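Local atomic coordinates of beta-fructofuranosidase (Arabidopsis thaliana, PDB entry 2OXB), a protein that hydrolyses terminal non-reducing beta-D-fructofuranoside residues, using sucrose and 1-kestose, and less readily neokestose and levan, as a secreted cell-wall enzyme of the plant. Residues N345-L351 with V521-N527; S69-D73 with K123-P128; Y241-G245 with P256-M262; L378-I384 with I429-R433. The protein carries 1 engineered substitution. Residue numbers count along the deposited sequence, not the author numbering.

How the interactions relate
The chain folds as expected for glycosyl hydrolase family 32, with an N-terminal five-bladed beta-propeller followed by a C-terminal beta-sandwich. Interactions 2 and 3 belong to the propeller, at its second and fourth blades, and their centres are 36 Å apart. Interactions 1 and 4 belong to the sandwich, one in each of its sheets, with centres 23 Å apart and nearest atoms about 7 Å apart. Along the chain interaction 2 closes first and interaction 3 next; the segments of interaction 4 then fall between the two halves of interaction 1. The centres of interactions 1 and 2 lie 59 Å apart on opposite sides of the chain's centre, so the four sample separate parts of a two-domain scaffold.

Interaction 1: N345-L351 with V521-N527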
loop_
_atom_site.group_PDB
_atom_site.type_symbol
_atom_site.label_atom_id
_atom_site.label_comp_id
_atom_site.label_asym_id
_atom_site.label_seq_id
_atom_site.Cartn_x
_atom_site.Cartn_y
_atom_site.Cartn_z
ATOM N N ASN A 345 -20.835 -20.346 1.411
ATOM C CA ASN A 345 -21.311 -19.768 2.655
ATOM C C ASN A 345 -21.186 -20.715 3.826
ATOM O O ASN A 345 -21.125 -21.934 3.665
ATOM C CB ASN A 345 -22.770 -19.365 2.538
ATOM C CG ASN A 345 -23.338 -18.887 3.848
ATOM O OD1 ASN A 345 -23.254 -17.704 4.188
ATOM N ND2 ASN A 345 -23.902 -19.813 4.611
ATOM N N LEU A 346 -21.173 -20.127 5.013
ATOM C CA LEU A 346 -21.069 -20.864 6.256
ATOM C C LEU A 346 -21.519 -19.915 7.349
ATOM O O LEU A 346 -20.886 -18.884 7.596
ATOM C CB LEU A 346 -19.625 -21.307 6.495
ATOM C CG LEU A 346 -19.079 -22.387 5.558
ATOM C CD1 LEU A 346 -17.577 -22.290 5.495
ATOM C CD2 LEU A 346 -19.525 -23.755 6.024
ATOM N N ARG A 347 -22.631 -20.242 7.989
ATOM C CA ARG A 347 -23.118 -19.384 9.046
ATOM C C ARG A 347 -23.384 -20.129 10.336
ATOM O O ARG A 347 -23.673 -21.324 10.332
ATOM C CB ARG A 347 -24.376 -18.659 8.594
ATOM C CG ARG A 347 -25.427 -19.539 7.980
ATOM C CD ARG A 347 -26.633 -18.683 7.705
ATOM N NE ARG A 347 -26.251 -17.517 6.917
ATOM C CZ ARG A 347 -27.032 -16.463 6.719
ATOM N NH1 ARG A 347 -28.247 -16.420 7.257
ATOM N NH2 ARG A 347 -26.602 -15.460 5.968
ATOM N N ASN A 348 -23.260 -19.415 11.443
ATOM C CA ASN A 348 -23.493 -20.002 12.748
ATOM C C ASN A 348 -22.818 -21.354 12.961
ATOM O O ASN A 348 -23.502 -22.363 13.149
ATOM C CB ASN A 348 -24.994 -20.128 12.977
ATOM C CG ASN A 348 -25.702 -18.808 12.832
ATOM O OD1 ASN A 348 -26.648 -18.679 12.058
ATOM N ND2 ASN A 348 -25.240 -17.806 13.570
ATOM N N LYS A 349 -21.482 -21.372 12.921
ATOM C CA LYS A 349 -20.699 -22.601 13.141
ATOM C C LYS A 349 -19.734 -22.399 14.305
ATOM O O LYS A 349 -18.971 -21.437 14.346
ATOM C CB LYS A 349 -19.885 -23.016 11.898
ATOM C CG LYS A 349 -20.663 -23.708 10.758
ATOM C CD LYS A 349 -21.226 -25.092 11.122
ATOM C CE LYS A 349 -20.162 -26.152 11.401
ATOM N NZ LYS A 349 -19.562 -26.028 12.750
ATOM N N VAL A 350 -19.772 -23.327 15.248
ATOM C CA VAL A 350 -18.926 -23.249 16.419
ATOM C C VAL A 350 -17.498 -23.684 16.129
ATOM O O VAL A 350 -17.248 -24.551 15.287
ATOM C CB VAL A 350 -19.510 -24.105 17.516
ATOM C CG1 VAL A 350 -20.803 -23.484 17.986
ATOM C CG2 VAL A 350 -19.780 -25.510 16.976
ATOM N N LEU A 351 -16.563 -23.055 16.833
ATOM C CA LEU A 351 -15.138 -23.343 16.697
ATOM C C LEU A 351 -14.610 -23.766 18.049
ATOM O O LEU A 351 -14.048 -22.961 18.777
ATOM C CB LEU A 351 -14.392 -22.101 16.200
ATOM C CG LEU A 351 -14.154 -22.021 14.692
ATOM C CD1 LEU A 351 -13.801 -20.610 14.292
ATOM C CD2 LEU A 351 -13.047 -22.987 14.321
ATOM N N VAL A 521 -14.634 -19.724 20.009
ATOM C CA VAL A 521 -15.333 -18.572 19.439
ATOM C C VAL A 521 -16.332 -19.041 18.389
ATOM O O VAL A 521 -16.260 -20.183 17.945
ATOM C CB VAL A 521 -14.354 -17.579 18.783
ATOM C CG1 VAL A 521 -13.547 -16.859 19.857
ATOM C CG2 VAL A 521 -13.426 -18.321 17.835
ATOM N N ASP A 522 -17.253 -18.164 17.988
ATOM C CA ASP A 522 -18.272 -18.518 16.989
ATOM C C ASP A 522 -18.135 -17.795 15.641
ATOM O O ASP A 522 -17.668 -16.653 15.561
ATOM C CB ASP A 522 -19.681 -18.269 17.551
ATOM C CG ASP A 522 -20.162 -19.395 18.460
ATOM O OD1 ASP A 522 -20.110 -20.575 18.046
ATOM O OD2 ASP A 522 -20.612 -19.106 19.585
ATOM N N VAL A 523 -18.542 -18.481 14.577
ATOM C CA VAL A 523 -18.501 -17.921 13.229
ATOM C C VAL A 523 -19.912 -17.428 12.929
ATOM O O VAL A 523 -20.798 -18.210 12.617
ATOM C CB VAL A 523 -18.082 -18.995 12.181
ATOM C CG1 VAL A 523 -17.854 -18.347 10.819
ATOM C CG2 VAL A 523 -16.800 -19.687 12.640
ATOM N N LEU A 524 -20.118 -16.127 13.051
ATOM C CA LEU A 524 -21.425 -15.546 12.808
ATOM C C LEU A 524 -21.793 -15.682 11.340
ATOM O O LEU A 524 -22.964 -15.790 10.981
ATOM C CB LEU A 524 -21.408 -14.074 13.190
ATOM C CG LEU A 524 -22.765 -13.390 13.241
ATOM C CD1 LEU A 524 -23.518 -13.837 14.479
ATOM C CD2 LEU A 524 -22.553 -11.889 13.251
ATOM N N ASN A 525 -20.768 -15.683 10.497
ATOM C CA ASN A 525 -20.942 -15.776 9.058
ATOM C C ASN A 525 -19.566 -15.857 8.396
ATOM O O ASN A 525 -18.555 -15.495 9.000
ATOM C CB ASN A 525 -21.683 -14.535 8.563
ATOM C CG ASN A 525 -22.140 -14.664 7.138
ATOM O OD1 ASN A 525 -22.659 -13.715 6.558
ATOM N ND2 ASN A 525 -21.959 -15.847 6.564
ATOM N N LEU A 526 -19.531 -16.338 7.156
ATOM C CA LEU A 526 -18.277 -16.450 6.398
ATOM C C LEU A 526 -18.574 -16.730 4.926
ATOM O O LEU A 526 -19.238 -17.711 4.588
ATOM C CB LEU A 526 -17.371 -17.559 6.983
ATOM C CG LEU A 526 -16.217 -18.167 6.163
ATOM C CD1 LEU A 526 -15.334 -17.082 5.586
ATOM C CD2 LEU A 526 -15.395 -19.098 7.047
ATOM N N ASN A 527 -18.091 -15.848 4.057
ATOM C CA ASN A 527 -18.300 -16.001 2.630
ATOM C C ASN A 527 -16.980 -16.035 1.863
ATOM O O ASN A 527 -16.149 -15.129 1.952
ATOM C CB ASN A 527 -19.198 -14.875 2.079
ATOM C CG ASN A 527 -20.636 -14.958 2.582
ATOM O OD1 ASN A 527 -21.534 -14.319 2.033
ATOM N ND2 ASN A 527 -20.856 -15.739 3.630
#
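A G1 beta bulge interrupts this antiparallel pairing: N348 and K349 both face the single residue V523. N348 sits in the left-handed region (phi/psi 47/63°), a conformation that asparagine tolerates better than most residues with a side chain. The extra residue shifts the phase of the strand, so that L346 and K349 turn their CB atoms to the same face. The chain opposite turns a corner at L524, and V523 and L526 share a face.

Past the bulge the pairing is tighter. K349 and V523 form a hydrogen-bonded pair, K349 N to V523 O at 3.2 Å and V523 N to K349 O at 3.0 Å; L351 N adds a hydrogen bond to V521 O at 3.1 Å. Before the bulge the backbone bond from L346 N to L526 O (3.1 Å) is weak, and asparagine amides supplement it: N525 ND2 donates to N345 OD1 at 3.3 Å and weakly to L346 O at 3.4 Å.

L351 CD1 packs on V523 CG2 at 3.5 Å and L346 CD1 on L526 CD2 at 4.2 Å, on the face turned to the sandwich's other sheet, where L346 meets L357 and L526 meets A513. N345, V350, D522 and N527 point to the other face. Edge strand 344-351 is thus held by backbone bonds at one end and amide side chains at the other, while L346 and L351 pack on the core-facing side.

Interaction 2: S69-D73 with K123-P128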
loop_
_atom_site.group_PDB
_atom_site.type_symbol
_atom_site.label_atom_id
_atom_site.label_comp_id
_atom_site.label_asym_id
_atom_site.label_seq_id
_atom_site.Cartn_x
_atom_site.Cartn_y
_atom_site.Cartn_z
ATOM N N SER A 69 16.332 9.313 -22.792
ATOM C CA SER A 69 16.443 9.780 -24.176
ATOM C C SER A 69 16.729 11.279 -24.171
ATOM O O SER A 69 16.191 12.030 -24.981
ATOM C CB SER A 69 15.141 9.534 -24.940
ATOM O OG SER A 69 14.150 10.472 -24.557
ATOM N N ALA A 70 17.571 11.707 -23.245
ATOM C CA ALA A 70 17.934 13.108 -23.129
ATOM C C ALA A 70 18.885 13.239 -21.949
ATOM O O ALA A 70 18.871 12.412 -21.035
ATOM C CB ALA A 70 16.692 13.963 -22.903
ATOM N N PRO A 71 19.717 14.291 -21.948
ATOM C CA PRO A 71 20.678 14.521 -20.868
ATOM C C PRO A 71 20.072 14.315 -19.475
ATOM O O PRO A 71 20.432 13.379 -18.761
ATOM C CB PRO A 71 21.096 15.972 -21.095
ATOM C CG PRO A 71 20.977 16.130 -22.575
ATOM C CD PRO A 71 19.675 15.446 -22.866
ATOM N N PHE A 72 19.138 15.203 -19.131
ATOM C CA PHE A 72 18.448 15.234 -17.844
ATOM C C PHE A 72 17.925 13.927 -17.240
ATOM O O PHE A 72 17.349 13.929 -16.153
ATOM C CB PHE A 72 17.317 16.277 -17.901
ATOM C CG PHE A 72 16.317 16.062 -19.016
ATOM C CD1 PHE A 72 15.328 15.075 -18.917
ATOM C CD2 PHE A 72 16.338 16.873 -20.146
ATOM C CE1 PHE A 72 14.366 14.901 -19.929
ATOM C CE2 PHE A 72 15.388 16.710 -21.163
ATOM C CZ PHE A 72 14.399 15.724 -21.054
ATOM N N ASP A 73 18.140 12.809 -17.924
ATOM C CA ASP A 73 17.687 11.509 -17.421
ATOM C C ASP A 73 18.382 10.388 -18.172
ATOM O O ASP A 73 17.902 9.260 -18.187
ATOM C CB ASP A 73 16.179 11.348 -17.620
ATOM C CG ASP A 73 15.820 11.081 -19.060
ATOM O OD1 ASP A 73 14.800 10.393 -19.288
ATOM O OD2 ASP A 73 16.556 11.572 -19.957
ATOM N N LYS A 123 8.783 15.524 -23.456
ATOM C CA LYS A 123 9.616 15.962 -22.347
ATOM C C LYS A 123 10.314 17.288 -22.654
ATOM O O LYS A 123 11.190 17.345 -23.506
ATOM C CB LYS A 123 10.636 14.863 -22.037
ATOM C CG LYS A 123 9.965 13.497 -21.869
ATOM C CD LYS A 123 10.838 12.474 -21.166
ATOM C CE LYS A 123 11.802 11.793 -22.107
ATOM N NZ LYS A 123 12.647 10.822 -21.370
ATOM N N SER A 124 9.920 18.351 -21.952
ATOM C CA SER A 124 10.488 19.691 -22.142
ATOM C C SER A 124 12.006 19.712 -22.206
ATOM O O SER A 124 12.671 18.862 -21.621
ATOM C CB SER A 124 10.033 20.626 -21.022
ATOM O OG SER A 124 10.815 21.803 -20.995
ATOM N N PRO A 125 12.570 20.698 -22.925
ATOM C CA PRO A 125 14.018 20.884 -23.100
ATOM C C PRO A 125 14.581 21.722 -21.953
ATOM O O PRO A 125 15.787 21.747 -21.698
ATOM C CB PRO A 125 14.106 21.622 -24.426
ATOM C CG PRO A 125 12.938 22.552 -24.324
ATOM C CD PRO A 125 11.826 21.660 -23.759
ATOM N N LEU A 126 13.685 22.417 -21.269
ATOM C CA LEU A 126 14.078 23.239 -20.155
ATOM C C LEU A 126 14.418 22.358 -18.967
ATOM O O LEU A 126 14.909 22.852 -17.960
ATOM C CB LEU A 126 12.946 24.200 -19.790
ATOM C CG LEU A 126 12.407 25.100 -20.906
ATOM C CD1 LEU A 126 11.365 26.042 -20.308
ATOM C CD2 LEU A 126 13.538 25.899 -21.555
ATOM N N ASN A 127 14.158 21.056 -19.072
ATOM C CA ASN A 127 14.459 20.146 -17.965
ATOM C C ASN A 127 15.966 20.045 -17.711
ATOM O O ASN A 127 16.772 20.132 -18.646
ATOM C CB ASN A 127 13.894 18.748 -18.228
ATOM C CG ASN A 127 12.382 18.729 -18.278
ATOM O OD1 ASN A 127 11.730 19.491 -17.581
ATOM N ND2 ASN A 127 11.820 17.846 -19.094
ATOM N N PRO A 128 16.369 19.862 -16.437
ATOM C CA PRO A 128 15.549 19.749 -15.221
ATOM C C PRO A 128 15.058 21.082 -14.664
ATOM O O PRO A 128 15.756 22.088 -14.766
ATOM C CB PRO A 128 16.500 19.067 -14.245
ATOM C CG PRO A 128 17.801 19.727 -14.591
ATOM C CD PRO A 128 17.789 19.627 -16.110
#
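F72 lays one face of its ring over N127, whose CB stands 3.7 Å from the ring centroid and 14° off the normal, a CH-pi contact. K123 CB meets the ring edge 4.0 Å from F72 CZ, and P128 CD touches F72 CB at 3.8 Å. A cis peptide before P128 and an ST turn, L126 N donating to S124 OG at 2.9 Å, bend the loop that presents N127 and K123 to the ring. A flat, apolar ring suits this niche between two irregular loops. The long K123 side chain passes beside it to a salt bridge, NZ to D73 OD1 at 3.0 Å; the lysine also donates to F67 O and makes a cation-pi contact with the F67 ring. N127 ND2 donates to I107 O. Loop 69-73 leads from the first propeller blade into the second, and here it is joined to the outer edge of that second blade, where strand 121-123 ends, F72 also touching Y94 of strand 93-97 and P128 reaching V104 and N106 of strand 103-110.

Interaction 3: Y241-G245 with P256-M262; sequences YYTIG and PDNGFKM
Residues 241-245 are fully extended, and the second segment leaves them after one antiparallel pair. P256 (phi/psi -64/160°) faces G245 in a non-hydrogen-bonded pair with CA atoms only 3.8 Å apart; a CB on G245 would lie 2.5 Å from P256 CA, so glycine is needed here. P256 CB rests 3.3 Å from T243 OG1. D257 N donates to I244 O at 2.6 Å, while its OD2 reaches 3.7 Å from I244 CG2. This is the end of the hairpin made by strands 240-248 and 253-256, the outer part of the fourth propeller blade, in which 240-248 also pairs with 226-234. The chain then swings outward through N258 and G259, the latter at positive phi (59/71°), and F260 returns with its O 4.3 Å from T243 OG1. M262, less well ordered, has chi1 m, chi2 -141° and chi3 p, which bring its CE methyl 3.4 Å from T243 CG2; M262 O lies 3.5 Å from Y241 CB, and M262 N is hydrogen-bonded to D192 OD2.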
loop_
_atom_site.group_PDB
_atom_site.type_symbol
_atom_site.label_atom_id
_atom_site.label_comp_id
_atom_site.label_asym_id
_atom_site.label_seq_id
_atom_site.Cartn_x
_atom_site.Cartn_y
_atom_site.Cartn_z
ATOM N N TYR A 241 5.072 5.088 6.261
ATOM C CA TYR A 241 4.479 5.773 7.419
ATOM C C TYR A 241 3.730 7.039 7.011
ATOM O O TYR A 241 4.181 7.784 6.151
ATOM C CB TYR A 241 5.581 6.142 8.421
ATOM C CG TYR A 241 6.367 4.946 8.921
ATOM C CD1 TYR A 241 7.343 4.348 8.130
ATOM C CD2 TYR A 241 6.092 4.376 10.164
ATOM C CE1 TYR A 241 8.026 3.214 8.561
ATOM C CE2 TYR A 241 6.766 3.242 10.604
ATOM C CZ TYR A 241 7.728 2.662 9.793
ATOM O OH TYR A 241 8.380 1.510 10.195
ATOM N N TYR A 242 2.569 7.280 7.597
ATOM C CA TYR A 242 1.858 8.503 7.261
ATOM C C TYR A 242 1.601 9.183 8.574
ATOM O O TYR A 242 2.020 8.711 9.636
ATOM C CB TYR A 242 0.527 8.248 6.515
ATOM C CG TYR A 242 -0.469 7.392 7.264
ATOM C CD1 TYR A 242 -1.443 7.957 8.083
ATOM C CD2 TYR A 242 -0.388 6.008 7.203
ATOM C CE1 TYR A 242 -2.310 7.149 8.826
ATOM C CE2 TYR A 242 -1.239 5.190 7.939
ATOM C CZ TYR A 242 -2.195 5.751 8.746
ATOM O OH TYR A 242 -3.012 4.908 9.479
ATOM N N THR A 243 0.920 10.307 8.502
ATOM C CA THR A 243 0.621 11.057 9.688
ATOM C C THR A 243 -0.405 12.055 9.257
ATOM O O THR A 243 -0.398 12.527 8.114
ATOM C CB THR A 243 1.859 11.776 10.211
ATOM O OG1 THR A 243 1.494 13.075 10.692
ATOM C CG2 THR A 243 2.905 11.915 9.105
ATOM N N ILE A 244 -1.297 12.356 10.188
ATOM C CA ILE A 244 -2.395 13.280 9.967
ATOM C C ILE A 244 -2.177 14.566 10.781
ATOM O O ILE A 244 -1.598 14.527 11.864
ATOM C CB ILE A 244 -3.709 12.597 10.382
ATOM C CG1 ILE A 244 -3.749 11.172 9.792
ATOM C CG2 ILE A 244 -4.884 13.417 9.896
ATOM C CD1 ILE A 244 -4.767 10.226 10.442
ATOM N N GLY A 245 -2.629 15.702 10.250
ATOM C CA GLY A 245 -2.468 16.960 10.955
ATOM C C GLY A 245 -3.146 18.150 10.303
ATOM O O GLY A 245 -4.279 18.058 9.842
ATOM N N PRO A 256 1.591 17.760 12.312
ATOM C CA PRO A 256 0.867 16.536 12.670
ATOM C C PRO A 256 -0.001 16.699 13.919
ATOM O O PRO A 256 0.223 17.597 14.732
ATOM C CB PRO A 256 1.989 15.519 12.873
ATOM C CG PRO A 256 3.144 16.364 13.324
ATOM C CD PRO A 256 3.048 17.552 12.388
ATOM N N ASP A 257 -0.982 15.819 14.075
ATOM C CA ASP A 257 -1.862 15.891 15.226
ATOM C C ASP A 257 -1.184 15.542 16.535
ATOM O O ASP A 257 -0.222 14.767 16.582
ATOM C CB ASP A 257 -3.093 15.000 15.039
ATOM C CG ASP A 257 -4.152 15.651 14.191
ATOM O OD1 ASP A 257 -4.611 16.748 14.558
ATOM O OD2 ASP A 257 -4.528 15.073 13.155
ATOM N N ASN A 258 -1.725 16.144 17.589
ATOM C CA ASN A 258 -1.282 15.987 18.966
ATOM C C ASN A 258 -0.183 14.965 19.258
ATOM O O ASN A 258 -0.454 13.803 19.567
ATOM C CB ASN A 258 -2.501 15.712 19.852
ATOM C CG ASN A 258 -3.416 14.627 19.288
ATOM O OD1 ASN A 258 -4.462 14.321 19.870
ATOM N ND2 ASN A 258 -3.029 14.043 18.157
ATOM N N GLY A 259 1.062 15.426 19.177
ATOM C CA GLY A 259 2.206 14.574 19.448
ATOM C C GLY A 259 2.352 13.338 18.576
ATOM O O GLY A 259 2.147 12.218 19.047
ATOM N N PHE A 260 2.711 13.536 17.310
ATOM C CA PHE A 260 2.908 12.420 16.393
ATOM C C PHE A 260 3.943 12.727 15.301
ATOM O O PHE A 260 3.668 13.478 14.359
ATOM C CB PHE A 260 1.574 11.997 15.756
ATOM C CG PHE A 260 0.817 10.953 16.552
ATOM C CD1 PHE A 260 1.390 9.709 16.823
ATOM C CD2 PHE A 260 -0.467 11.210 17.032
ATOM C CE1 PHE A 260 0.694 8.737 17.559
ATOM C CE2 PHE A 260 -1.169 10.241 17.768
ATOM C CZ PHE A 260 -0.585 9.005 18.031
ATOM N N LYS A 261 5.135 12.142 15.448
ATOM C CA LYS A 261 6.228 12.313 14.485
ATOM C C LYS A 261 6.024 11.360 13.309
ATOM O O LYS A 261 5.092 10.558 13.310
ATOM C CB LYS A 261 7.583 12.015 15.149
ATOM C CG LYS A 261 7.995 12.992 16.240
ATOM C CD LYS A 261 8.418 14.353 15.683
ATOM C CE LYS A 261 9.818 14.322 15.079
ATOM N NZ LYS A 261 10.270 15.677 14.651
ATOM N N MET A 262 6.893 11.439 12.309
ATOM C CA MET A 262 6.766 10.559 11.155
ATOM C C MET A 262 7.463 9.200 11.330
ATOM O O MET A 262 7.382 8.337 10.455
ATOM C CB MET A 262 7.284 11.270 9.905
ATOM C CG MET A 262 6.430 12.463 9.502
ATOM S SD MET A 262 6.264 12.577 7.705
ATOM C CE MET A 262 5.663 10.894 7.336
#

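Interaction 4: L378-I384 with I429-R433; sequences LEKADVI and IFKAR
This is a short parallel strand pairing in the C-terminal sandwich, between residues 382-383 and the end of strand 423-431. V383 is paired with K431, CA to CA 4.6 Å, and K431 bonds to the two residues flanking V383: K431 N donates to D382 O at 2.6 Å, and I384 N donates weakly to K431 O at 3.5 Å. Residues 429-431 are extended. In the other segment 378-380 have helical angles; A381 (phi/psi -66/144°) turns the chain extended, and 382-384 run alongside.

The K431 side chain, chi1 m and otherwise trans, stretches back along the first segment so that NZ reaches E379 O at 3.0 Å, a weak hydrogen bond; its CE lies 3.2 Å from A381 O. V383 CG2 lies 3.9 Å from K431 CB on the same face. F430 (chi1 m) points to the other face with D382, whose CB meets the ring edge 3.3 Å from F430 CD1. I384, chi1 p, sets CG2 3.4 Å from F430 CB. At the inner end L378 CD2 and A381 CB lie 3.5 Å and 4.1 Å from I429 CG2. At the exposed end a water donates to I384 O at 3.2 Å and weakly accepts from R433 NH2 at 3.3 Å.

Strand 423-431 is flanked by 406-415, where I429 makes a backbone hydrogen bond with L406, and on its other edge by 439-446, where F430 does so with V440; residues 382-383 continue the 406-415 side.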
loop_
_atom_site.group_PDB
_atom_site.type_symbol
_atom_site.label_atom_id
_atom_site.label_comp_id
_atom_site.label_asym_id
_atom_site.label_seq_id
_atom_site.Cartn_x
_atom_site.Cartn_y
_atom_site.Cartn_z
ATOM N N LEU A 378 -15.975 -11.597 26.961
ATOM C CA LEU A 378 -14.682 -10.995 26.653
ATOM C C LEU A 378 -13.786 -11.066 27.878
ATOM O O LEU A 378 -12.570 -10.925 27.774
ATOM C CB LEU A 378 -14.873 -9.531 26.241
ATOM C CG LEU A 378 -14.667 -9.150 24.780
ATOM C CD1 LEU A 378 -15.282 -7.815 24.506
ATOM C CD2 LEU A 378 -13.186 -9.136 24.473
ATOM N N GLU A 379 -14.408 -11.276 29.038
ATOM C CA GLU A 379 -13.683 -11.367 30.301
ATOM C C GLU A 379 -12.660 -12.490 30.266
ATOM O O GLU A 379 -11.607 -12.409 30.899
ATOM C CB GLU A 379 -14.652 -11.591 31.468
ATOM C CG GLU A 379 -15.391 -10.330 31.922
ATOM C CD GLU A 379 -16.518 -9.893 30.985
ATOM O OE1 GLU A 379 -17.532 -10.630 30.900
ATOM O OE2 GLU A 379 -16.395 -8.812 30.349
ATOM N N LYS A 380 -12.968 -13.542 29.523
ATOM C CA LYS A 380 -12.041 -14.639 29.440
ATOM C C LYS A 380 -10.751 -14.210 28.786
ATOM O O LYS A 380 -9.774 -14.959 28.798
ATOM C CB LYS A 380 -12.660 -15.812 28.683
ATOM C CG LYS A 380 -13.296 -16.814 29.605
ATOM C CD LYS A 380 -14.357 -16.122 30.419
ATOM C CE LYS A 380 -14.867 -16.966 31.566
ATOM N NZ LYS A 380 -15.739 -16.088 32.402
ATOM N N ALA A 381 -10.732 -13.006 28.218
ATOM C CA ALA A 381 -9.515 -12.518 27.562
ATOM C C ALA A 381 -8.380 -12.287 28.562
ATOM O O ALA A 381 -8.604 -11.885 29.707
ATOM C CB ALA A 381 -9.796 -11.241 26.792
ATOM N N ASP A 382 -7.165 -12.582 28.131
ATOM C CA ASP A 382 -5.999 -12.403 28.982
ATOM C C ASP A 382 -5.626 -10.929 29.061
ATOM O O ASP A 382 -6.086 -10.128 28.256
ATOM C CB ASP A 382 -4.801 -13.186 28.425
ATOM C CG ASP A 382 -4.826 -14.657 28.798
ATOM O OD1 ASP A 382 -4.249 -15.447 28.038
ATOM O OD2 ASP A 382 -5.399 -15.018 29.838
ATOM N N VAL A 383 -4.804 -10.584 30.047
ATOM C CA VAL A 383 -4.340 -9.211 30.222
ATOM C C VAL A 383 -2.901 -9.127 29.716
ATOM O O VAL A 383 -2.016 -9.825 30.222
ATOM C CB VAL A 383 -4.376 -8.773 31.702
ATOM C CG1 VAL A 383 -3.840 -7.365 31.827
ATOM C CG2 VAL A 383 -5.813 -8.835 32.238
ATOM N N ILE A 384 -2.682 -8.278 28.708
ATOM C CA ILE A 384 -1.364 -8.097 28.089
ATOM C C ILE A 384 -0.242 -7.798 29.078
ATOM O O ILE A 384 -0.435 -7.077 30.058
ATOM C CB ILE A 384 -1.386 -6.962 26.981
ATOM C CG1 ILE A 384 -2.218 -5.762 27.436
ATOM C CG2 ILE A 384 -1.894 -7.509 25.652
ATOM C CD1 ILE A 384 -1.439 -4.746 28.229
ATOM N N ILE A 429 -7.324 -11.543 21.403
ATOM C CA ILE A 429 -7.885 -10.472 22.229
ATOM C C ILE A 429 -7.352 -10.511 23.660
ATOM O O ILE A 429 -7.333 -11.552 24.311
ATOM C CB ILE A 429 -9.445 -10.549 22.326
ATOM C CG1 ILE A 429 -10.089 -10.572 20.936
ATOM C CG2 ILE A 429 -9.969 -9.381 23.154
ATOM C CD1 ILE A 429 -9.839 -9.350 20.090
ATOM N N PHE A 430 -6.940 -9.353 24.145
ATOM C CA PHE A 430 -6.446 -9.230 25.496
ATOM C C PHE A 430 -7.053 -7.966 26.081
ATOM O O PHE A 430 -7.668 -7.172 25.361
ATOM C CB PHE A 430 -4.923 -9.134 25.501
ATOM C CG PHE A 430 -4.241 -10.355 24.958
ATOM C CD1 PHE A 430 -4.435 -11.597 25.558
ATOM C CD2 PHE A 430 -3.412 -10.268 23.844
ATOM C CE1 PHE A 430 -3.816 -12.733 25.059
ATOM C CE2 PHE A 430 -2.788 -11.398 23.336
ATOM C CZ PHE A 430 -2.989 -12.637 23.944
ATOM N N LYS A 431 -6.882 -7.785 27.386
ATOM C CA LYS A 431 -7.407 -6.611 28.076
ATOM C C LYS A 431 -6.303 -5.568 28.189
ATOM O O LYS A 431 -5.186 -5.888 28.577
ATOM C CB LYS A 431 -7.902 -6.996 29.477
ATOM C CG LYS A 431 -8.820 -8.223 29.507
ATOM C CD LYS A 431 -9.551 -8.361 30.846
ATOM C CE LYS A 431 -10.468 -9.578 30.859
ATOM N NZ LYS A 431 -11.271 -9.698 32.119
ATOM N N ALA A 432 -6.612 -4.330 27.829
ATOM C CA ALA A 432 -5.629 -3.262 27.914
ATOM C C ALA A 432 -5.136 -3.153 29.355
ATOM O O ALA A 432 -3.937 -3.051 29.601
ATOM C CB ALA A 432 -6.243 -1.942 27.460
ATOM N N ARG A 433 -6.078 -3.182 30.294
ATOM C CA ARG A 433 -5.783 -3.106 31.723
ATOM C C ARG A 433 -6.457 -4.285 32.419
ATOM O O ARG A 433 -6.083 -5.429 32.175
ATOM C CB ARG A 433 -6.296 -1.788 32.298
ATOM C CG ARG A 433 -5.623 -0.573 31.699
ATOM C CD ARG A 433 -4.165 -0.464 32.131
ATOM N NE ARG A 433 -3.265 -1.457 31.539
ATOM C CZ ARG A 433 -2.719 -2.481 32.198
ATOM N NH1 ARG A 433 -2.981 -2.674 33.484
ATOM N NH2 ARG A 433 -1.870 -3.297 31.581
HETATM O O HOH W 1 -0.334 -5.882 32.987
#